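Local coordinates for lactaldehyde dehydrogenase (Methanocaldococcus jannaschii, PDB 3PQA), which oxidises lactaldehyde to lactate with NAD as the preferred cofactor, a step in the biosynthesis of coenzyme F420, at residues 267-271 with 272-276; 425-429 with 430-434; 117-121 with 122-126; 59-62 with 63-67. One frame throughout, in Å; residues are numbered along the deposited sequence.

Contact 1 (267-271 with 272-276)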
# COMPACT_ATOMS: atom_id res chain seq x y z
N SER B 267 -1.54 16.57 31.41
CA SER B 267 -2.35 16.53 32.62
C SER B 267 -3.47 17.55 32.63
O SER B 267 -4.56 17.26 33.14
CB SER B 267 -1.46 16.79 33.85
OG SER B 267 -0.61 15.69 34.06
N PHE B 268 -3.22 18.73 32.06
CA PHE B 268 -4.11 19.86 32.35
C PHE B 268 -4.80 20.53 31.18
O PHE B 268 -5.73 21.31 31.38
CB PHE B 268 -3.41 20.87 33.27
CG PHE B 268 -2.94 20.26 34.57
CD1 PHE B 268 -3.86 19.68 35.45
CD2 PHE B 268 -1.59 20.22 34.90
CE1 PHE B 268 -3.45 19.09 36.65
CE2 PHE B 268 -1.16 19.65 36.10
CZ PHE B 268 -2.10 19.08 36.98
N ILE B 269 -4.38 20.22 29.95
CA ILE B 269 -5.16 20.61 28.77
C ILE B 269 -6.64 20.21 28.95
O ILE B 269 -6.94 19.09 29.37
CB ILE B 269 -4.57 19.99 27.47
CG1 ILE B 269 -3.36 20.81 27.01
CG2 ILE B 269 -5.63 19.90 26.34
CD1 ILE B 269 -3.69 22.19 26.45
N TYR B 270 -7.53 21.14 28.61
CA TYR B 270 -8.99 21.02 28.77
C TYR B 270 -9.39 20.42 30.12
O TYR B 270 -10.32 19.62 30.22
CB TYR B 270 -9.64 20.30 27.56
CG TYR B 270 -11.17 20.43 27.53
CD1 TYR B 270 -11.79 21.67 27.75
CD2 TYR B 270 -11.97 19.33 27.29
CE1 TYR B 270 -13.18 21.79 27.72
CE2 TYR B 270 -13.37 19.44 27.27
CZ TYR B 270 -13.97 20.67 27.48
OH TYR B 270 -15.35 20.77 27.46
N ALA B 271 -8.69 20.85 31.18
CA ALA B 271 -8.99 20.42 32.56
C ALA B 271 -8.98 18.89 32.72
O ALA B 271 -9.71 18.34 33.53
CB ALA B 271 -10.32 21.03 33.04
N GLY B 272 -8.17 18.21 31.91
CA GLY B 272 -8.09 16.75 31.94
C GLY B 272 -9.27 16.01 31.31
O GLY B 272 -9.38 14.78 31.46
N GLN B 273 -10.15 16.73 30.61
CA GLN B 273 -11.33 16.11 30.01
C GLN B 273 -11.03 15.64 28.58
O GLN B 273 -11.74 15.97 27.63
CB GLN B 273 -12.53 17.07 30.01
CG GLN B 273 -12.84 17.61 31.40
CD GLN B 273 -13.95 18.64 31.38
OE1 GLN B 273 -15.05 18.38 31.87
NE2 GLN B 273 -13.68 19.80 30.80
N VAL B 274 -9.95 14.87 28.44
CA VAL B 274 -9.58 14.30 27.13
C VAL B 274 -9.42 12.79 27.29
O VAL B 274 -8.90 12.33 28.32
CB VAL B 274 -8.28 14.92 26.56
CG1 VAL B 274 -8.17 14.65 25.05
CG2 VAL B 274 -8.19 16.42 26.83
N CYS B 275 -9.87 12.02 26.31
CA CYS B 275 -9.78 10.56 26.46
C CYS B 275 -8.33 10.11 26.63
O CYS B 275 -8.09 9.07 27.23
CB CYS B 275 -10.41 9.81 25.30
SG CYS B 275 -9.73 10.23 23.75
N ILE B 276 -7.38 10.89 26.11
CA ILE B 276 -5.94 10.57 26.22
C ILE B 276 -5.16 11.42 27.24
O ILE B 276 -3.92 11.41 27.27
CB ILE B 276 -5.24 10.57 24.83
CG1 ILE B 276 -5.53 11.85 24.06
CG2 ILE B 276 -5.63 9.33 24.03
CD1 ILE B 276 -4.81 11.94 22.71
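Q273 folds back on Y270, three residues earlier, and its side chain can be followed over the tyrosine atom by atom. CB starts above the CD2 side of the ring, 3.6 Å from Y270 CD2. The first torsion of Q273 (chi1 -54°) sets CG beside its own backbone N, which brings CG within 3.4 Å of Y270 O. From CG the chain runs out extended through CD, still 3.9 Å from Y270 O, to the amide nitrogen: NE2 comes to rest over one face of the ring, offset toward the rim and 3.4 Å from Y270 CZ. Amide and ring planes stand 38° apart. The same NE2 makes a weak hydrogen bond to Y270 O, while OE1 accepts a hydrogen bond from the backbone N of I318.

The backbone underneath is tightly wound. Q273 N donates to Y270 O at 2.9 Å and G272 N to I269 O at 3.0 Å, and Q273 is the centre of an inverse gamma turn. On the flank, V274 CG2 lies 4.2 Å from Y270 CB. These turns lead directly to C275, the probable active-site cysteine.

The stretch thus links the end of helix 256-268 to strand 278-284. F268 packs on F295 and A299 of helix 288-300 and on I374 of strand 373-379, and Y270 OH reaches the carbonyl of A84, at the end of helix 73-84.

Contact 2 (425-429 with 430-434)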
# COMPACT_ATOMS: atom_id res chain seq x y z
N SER B 425 0.88 11.10 26.97
CA SER B 425 -0.19 10.33 26.32
C SER B 425 -1.13 11.20 25.50
O SER B 425 -1.81 10.69 24.59
CB SER B 425 -0.99 9.56 27.37
OG SER B 425 -1.54 10.42 28.34
N LEU B 426 -1.18 12.50 25.80
CA LEU B 426 -2.10 13.44 25.10
C LEU B 426 -1.82 13.64 23.60
O LEU B 426 -2.68 14.17 22.85
CB LEU B 426 -2.14 14.78 25.85
CG LEU B 426 -3.19 15.79 25.42
CD1 LEU B 426 -4.55 15.39 25.96
CD2 LEU B 426 -2.82 17.16 25.94
N PHE B 427 -0.68 13.17 23.12
CA PHE B 427 -0.34 13.38 21.72
C PHE B 427 -1.26 12.65 20.73
O PHE B 427 -1.50 11.45 20.86
CB PHE B 427 1.12 13.00 21.45
CG PHE B 427 1.52 13.26 20.03
CD1 PHE B 427 1.86 14.55 19.63
CD2 PHE B 427 1.47 12.25 19.08
CE1 PHE B 427 2.19 14.81 18.30
CE2 PHE B 427 1.79 12.51 17.75
CZ PHE B 427 2.15 13.79 17.36
N ARG B 428 -1.80 13.39 19.77
CA ARG B 428 -2.47 12.78 18.62
C ARG B 428 -2.24 13.64 17.39
O ARG B 428 -2.68 14.79 17.34
CB ARG B 428 -3.97 12.61 18.85
CG ARG B 428 -4.70 12.05 17.63
CD ARG B 428 -6.18 12.32 17.69
NE ARG B 428 -6.86 11.71 16.55
CZ ARG B 428 -8.18 11.61 16.41
NH1 ARG B 428 -9.02 12.08 17.35
NH2 ARG B 428 -8.68 11.01 15.33
N GLN B 429 -1.55 13.10 16.39
CA GLN B 429 -1.42 13.80 15.11
C GLN B 429 -2.66 13.41 14.34
O GLN B 429 -2.96 12.21 14.23
CB GLN B 429 -0.15 13.39 14.38
CG GLN B 429 0.13 14.20 13.11
CD GLN B 429 1.55 14.00 12.65
OE1 GLN B 429 2.49 14.43 13.31
NE2 GLN B 429 1.71 13.30 11.53
N ASP B 430 -3.42 14.38 13.82
CA ASP B 430 -4.76 14.04 13.30
C ASP B 430 -4.73 13.01 12.17
O ASP B 430 -5.69 12.26 11.99
CB ASP B 430 -5.60 15.28 12.92
CG ASP B 430 -6.63 15.68 14.02
OD1 ASP B 430 -6.77 15.01 15.05
OD2 ASP B 430 -7.33 16.68 13.82
N ASN B 431 -3.64 12.96 11.40
CA ASN B 431 -3.55 11.99 10.28
C ASN B 431 -3.03 10.59 10.63
O ASN B 431 -2.84 9.75 9.74
CB ASN B 431 -2.76 12.57 9.08
CG ASN B 431 -1.27 12.60 9.33
OD1 ASN B 431 -0.82 12.56 10.46
ND2 ASN B 431 -0.49 12.71 8.25
N MET B 432 -2.83 10.32 11.93
CA MET B 432 -2.34 9.00 12.36
C MET B 432 -3.52 8.08 12.70
O MET B 432 -4.58 8.58 13.07
CB MET B 432 -1.39 9.15 13.57
CG MET B 432 -2.06 9.26 14.95
SD MET B 432 -0.84 9.57 16.29
CE MET B 432 -1.86 9.02 17.68
N PRO B 433 -3.35 6.74 12.56
CA PRO B 433 -4.47 5.89 13.01
C PRO B 433 -4.57 6.01 14.52
O PRO B 433 -3.56 5.98 15.21
CB PRO B 433 -4.06 4.48 12.58
CG PRO B 433 -2.56 4.53 12.43
CD PRO B 433 -2.23 5.96 12.02
N PHE B 434 -5.79 6.20 15.02
CA PHE B 434 -5.97 6.54 16.43
C PHE B 434 -7.05 5.70 17.08
O PHE B 434 -8.17 5.62 16.57
CB PHE B 434 -6.34 8.03 16.57
CG PHE B 434 -6.72 8.44 17.97
CD1 PHE B 434 -5.77 8.44 18.98
CD2 PHE B 434 -8.03 8.82 18.27
CE1 PHE B 434 -6.12 8.82 20.29
CE2 PHE B 434 -8.40 9.20 19.57
CZ PHE B 434 -7.44 9.20 20.58
O HOH W 1 -6.20 10.50 14.01
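R428 and F434 lie against each other as a flat pair, the guanidinium and ring planes only 21° apart. The arginine chain is extended from CG to NE, with CG opposite the backbone N (chi1 177°), and this stretch carries its head across the phenylalanine. F434 CD2 sits under the centre of the guanidinium, 3.4 Å from R428 CZ, and R428 CD makes a CH-pi contact over the ring face, 4.0 Å from the centroid. On the opposite face of the guanidinium is D430 OD1, 3.6 Å from R428 NE; no N-H points at it, making this a long salt bridge of charges alone, while D430 OD2 is hydrogen-bonded to N145 ND2. A water in the guanidinium plane accepts from R428 NH2 and donates to D430 O and M432 O.

Across the type I turn from Q429 to M432, M432 N donates to Q429 O at 3.0 Å. Q429 NE2 reaches N431 OD1 at 2.8 Å, on a lone pair and in the amide plane of the donor; its OE1 bonds S119 of the second subunit. M432 takes a first torsion of 83°, setting CG between its backbone N and carbonyl carbon, and from there SD approaches the F427 ring obliquely in a Met-aromatic contact.

An alanine in place of R428 would probably leave the F434 face without its cover and the bridging water without this N-H. Layered between carboxylate and ring, the arginine meets charge on one face and pi electrons on the other; F434 itself lies about 4 Å, side chain to side chain, from the probable active-site residues C275 and E241.

Contact 3 (117-121 with 122-126)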
# COMPACT_ATOMS: atom_id res chain seq x y z
N ILE B 117 -5.72 -7.80 -7.78
CA ILE B 117 -5.05 -9.04 -7.35
C ILE B 117 -4.72 -9.92 -8.57
O ILE B 117 -5.59 -10.15 -9.41
CB ILE B 117 -5.92 -9.83 -6.35
CG1 ILE B 117 -6.39 -8.89 -5.23
CG2 ILE B 117 -5.19 -11.12 -5.87
CD1 ILE B 117 -6.51 -9.48 -3.91
N PRO B 118 -3.47 -10.42 -8.65
CA PRO B 118 -3.07 -11.23 -9.80
C PRO B 118 -3.94 -12.45 -9.96
O PRO B 118 -4.36 -13.07 -8.97
CB PRO B 118 -1.64 -11.66 -9.46
CG PRO B 118 -1.16 -10.63 -8.53
CD PRO B 118 -2.36 -10.30 -7.68
N SER B 119 -4.22 -12.78 -11.22
CA SER B 119 -4.94 -13.98 -11.55
C SER B 119 -4.68 -14.31 -13.01
O SER B 119 -4.63 -13.42 -13.87
CB SER B 119 -6.44 -13.75 -11.35
OG SER B 119 -7.15 -14.97 -11.46
N ASP B 120 -4.53 -15.59 -13.30
CA ASP B 120 -4.45 -16.05 -14.69
C ASP B 120 -5.82 -15.95 -15.34
O ASP B 120 -6.78 -16.54 -14.86
CB ASP B 120 -3.94 -17.48 -14.74
CG ASP B 120 -2.45 -17.58 -14.42
OD1 ASP B 120 -1.70 -16.65 -14.81
OD2 ASP B 120 -2.05 -18.58 -13.78
N ASP B 121 -5.92 -15.19 -16.43
CA ASP B 121 -7.18 -15.04 -17.19
C ASP B 121 -8.37 -14.54 -16.34
O ASP B 121 -9.52 -14.86 -16.64
CB ASP B 121 -7.57 -16.35 -17.91
CG ASP B 121 -6.44 -16.92 -18.75
OD1 ASP B 121 -6.09 -16.31 -19.78
OD2 ASP B 121 -5.93 -18.00 -18.38
N ARG B 122 -8.09 -13.80 -15.26
CA ARG B 122 -9.14 -13.07 -14.54
C ARG B 122 -8.59 -11.72 -14.11
O ARG B 122 -7.43 -11.64 -13.73
CB ARG B 122 -9.64 -13.88 -13.33
CG ARG B 122 -10.30 -15.20 -13.71
CD ARG B 122 -10.84 -15.95 -12.54
NE ARG B 122 -11.05 -17.38 -12.82
CZ ARG B 122 -12.21 -17.95 -13.13
NH1 ARG B 122 -13.33 -17.25 -13.22
NH2 ARG B 122 -12.26 -19.26 -13.34
N LEU B 123 -9.39 -10.67 -14.22
CA LEU B 123 -9.08 -9.38 -13.61
C LEU B 123 -9.83 -9.31 -12.29
O LEU B 123 -11.06 -9.33 -12.27
CB LEU B 123 -9.50 -8.21 -14.53
CG LEU B 123 -9.28 -6.78 -14.01
CD1 LEU B 123 -7.80 -6.50 -13.74
CD2 LEU B 123 -9.86 -5.76 -14.99
N ILE B 124 -9.10 -9.27 -11.19
CA ILE B 124 -9.71 -9.17 -9.86
C ILE B 124 -9.38 -7.84 -9.22
O ILE B 124 -8.21 -7.52 -9.03
CB ILE B 124 -9.29 -10.34 -8.93
CG1 ILE B 124 -9.67 -11.69 -9.56
CG2 ILE B 124 -9.90 -10.13 -7.54
CD1 ILE B 124 -9.26 -12.93 -8.76
N PHE B 125 -10.39 -7.04 -8.90
CA PHE B 125 -10.11 -5.76 -8.27
C PHE B 125 -11.15 -5.43 -7.20
O PHE B 125 -12.22 -6.02 -7.16
CB PHE B 125 -9.96 -4.64 -9.31
CG PHE B 125 -11.23 -4.30 -10.05
CD1 PHE B 125 -11.65 -5.07 -11.13
CD2 PHE B 125 -11.99 -3.20 -9.66
CE1 PHE B 125 -12.84 -4.76 -11.81
CE2 PHE B 125 -13.17 -2.89 -10.34
CZ PHE B 125 -13.59 -3.66 -11.42
N THR B 126 -10.81 -4.48 -6.34
CA THR B 126 -11.70 -4.09 -5.24
C THR B 126 -12.32 -2.72 -5.49
O THR B 126 -11.82 -1.93 -6.28
CB THR B 126 -10.96 -4.07 -3.89
OG1 THR B 126 -9.88 -3.12 -3.93
CG2 THR B 126 -10.41 -5.45 -3.55
O HOH W 2 -6.23 -9.60 -11.90
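S119 faces the strand that follows it, its CB pointing toward that strand, where it meets R122 and I124. Its hydroxyl is set opposite the backbone N (chi1 -170°), bringing OG alongside the start of the arginine chain, 3.3 Å from R122 CB; the same OG is hydrogen-bonded to Q429 OE1 of the second subunit. CB of S119 meets the isoleucine: I124 is extended beyond CG1 (chi2 178°), and this reach puts its CD1 3.9 Å from S119 CB. The other branch of the same residue, CG2, lies 4.2 Å from I117 CB, so I124 bridges the two residues with separate methyls. R122 goes its own way: beyond CB the chain is extended to NE and leads off the turn, and its NH1 forms a salt bridge with D423 of the second subunit.

The backbones are linked directly and through water. I117 N donates to I124 O at 2.8 Å, and a water donates to I117 O and R122 O and accepts from I124 N at 3.0 Å, joining the two sides of the hairpin beside that bond. The chain reverses through a type II turn from S119 to R122, in which D121 adopts a positive phi of 56°. The carboxylate of D120 accepts from the backbone N atoms of I55 and T56 of the fourth subunit.

Strand 114-117, this turn and strand 122-138 form a beta hairpin far from the centre of the chain. Such a projecting hairpin, gripped by two other subunits, is typical of the oligomerisation arm of the aldehyde dehydrogenase family, here in a homotetramer.

Contact 4 (59-62 with 63-67)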
# COMPACT_ATOMS: atom_id res chain seq x y z
N TYR B 59 -15.85 16.03 -2.97
CA TYR B 59 -14.68 16.87 -2.77
C TYR B 59 -15.12 18.32 -2.54
O TYR B 59 -14.68 18.97 -1.57
CB TYR B 59 -13.75 16.76 -3.99
CG TYR B 59 -12.59 17.73 -3.97
CD1 TYR B 59 -11.38 17.40 -3.37
CD2 TYR B 59 -12.71 18.98 -4.58
CE1 TYR B 59 -10.32 18.31 -3.35
CE2 TYR B 59 -11.66 19.89 -4.58
CZ TYR B 59 -10.46 19.55 -3.96
OH TYR B 59 -9.43 20.46 -3.95
N ASN B 60 -15.97 18.83 -3.42
CA ASN B 60 -16.43 20.21 -3.32
C ASN B 60 -17.14 20.51 -2.02
O ASN B 60 -16.89 21.56 -1.40
CB ASN B 60 -17.32 20.58 -4.51
CG ASN B 60 -16.53 20.75 -5.80
OD1 ASN B 60 -15.32 20.98 -5.76
ND2 ASN B 60 -17.21 20.64 -6.94
N ILE B 61 -18.02 19.60 -1.60
CA ILE B 61 -18.78 19.75 -0.35
C ILE B 61 -17.84 19.80 0.83
O ILE B 61 -17.94 20.67 1.70
CB ILE B 61 -19.80 18.61 -0.16
CG1 ILE B 61 -20.96 18.76 -1.15
CG2 ILE B 61 -20.34 18.60 1.28
CD1 ILE B 61 -21.78 17.50 -1.30
N LEU B 62 -16.88 18.86 0.86
CA LEU B 62 -15.91 18.82 1.96
C LEU B 62 -15.05 20.11 2.02
O LEU B 62 -14.85 20.68 3.10
CB LEU B 62 -15.04 17.55 1.86
CG LEU B 62 -15.86 16.27 2.13
CD1 LEU B 62 -15.13 15.01 1.65
CD2 LEU B 62 -16.28 16.13 3.60
N MET B 63 -14.56 20.56 0.86
CA MET B 63 -13.77 21.78 0.80
C MET B 63 -14.57 23.01 1.22
O MET B 63 -14.03 23.89 1.90
CB MET B 63 -13.15 21.98 -0.59
CG MET B 63 -12.02 20.98 -0.89
SD MET B 63 -10.65 21.00 0.29
CE MET B 63 -9.94 22.60 0.01
N ASN B 64 -15.84 23.04 0.85
CA ASN B 64 -16.67 24.18 1.21
C ASN B 64 -17.00 24.21 2.69
O ASN B 64 -17.07 25.27 3.28
CB ASN B 64 -17.94 24.28 0.36
CG ASN B 64 -18.71 25.58 0.60
OD1 ASN B 64 -19.73 25.57 1.25
ND2 ASN B 64 -18.20 26.68 0.08
N ILE B 65 -17.17 23.04 3.30
CA ILE B 65 -17.34 22.97 4.75
C ILE B 65 -16.10 23.54 5.42
O ILE B 65 -16.20 24.39 6.33
CB ILE B 65 -17.66 21.53 5.22
CG1 ILE B 65 -19.08 21.14 4.80
CG2 ILE B 65 -17.50 21.40 6.73
CD1 ILE B 65 -19.39 19.66 4.88
N ALA B 66 -14.92 23.11 4.97
CA ALA B 66 -13.67 23.64 5.50
C ALA B 66 -13.60 25.16 5.34
O ALA B 66 -13.18 25.87 6.25
CB ALA B 66 -12.47 22.98 4.85
N LYS B 67 -13.99 25.65 4.16
CA LYS B 67 -13.94 27.08 3.90
C LYS B 67 -14.84 27.84 4.87
O LYS B 67 -14.41 28.85 5.45
CB LYS B 67 -14.32 27.39 2.45
CG LYS B 67 -14.21 28.86 2.08
CD LYS B 67 -14.41 29.05 0.59
CE LYS B 67 -14.52 30.53 0.24
NZ LYS B 67 -15.91 31.06 0.44
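A Met-aromatic pair one turn apart on helix 55-71 joins Y59 to M63. CG of the methionine does the touching: it lies over one face of the tyrosine ring, offset toward the rim, 3.7 Å from Y59 CZ and only 18° off the ring normal, a CH-pi contact. The sulfur follows obliquely, M63 SD being 5.0 Å from the centroid of the Y59 ring. Two bends in the methionine chain, at chi2 (-57°) and chi3 (-67°), curl SD and CE round beyond CG. Beneath the pair, M63 N donates to Y59 O at 2.9 Å, nearly in line with the carbonyl bond.

On another side of the helix, I61 CG2 and I65 CD1 meet at 3.9 Å, and the backbone bond from I65 N to I61 O spans the same turn. An alanine at the Y59 position would probably leave M63 CG without the ring face it rests on and K110 without its cation-pi partner.

Y59 and M63 also meet A106 of helix 88-111, while I65 touches helices 88-111, 145-156 and 171-186. Within this packed helix, both side-chain pairs follow the i to i+4 spacing characteristic of an alpha helix.

Along the chain the order is contact 4, contact 3, contact 1 and contact 2, each closing before the next opens. Contacts 1 and 2 are neighbours, with centres about 14 Å apart: I276 O takes a probable hydrogen bond from S425 OG, and L426 packs on I269 and V274, so two loops meet beside the probable catalytic cysteine. Contact 4, on helix 55-71, has its centre about 23 Å from that of contact 2. Contact 3 stands apart on its hairpin, its centre about 49 Å from that of contact 1. Yet 117-121 and 425-429 belong together in the tetramer, because the hairpin of one subunit reaches the loop of contact 2 in another, which probably ties the assembly to the surroundings of the active site.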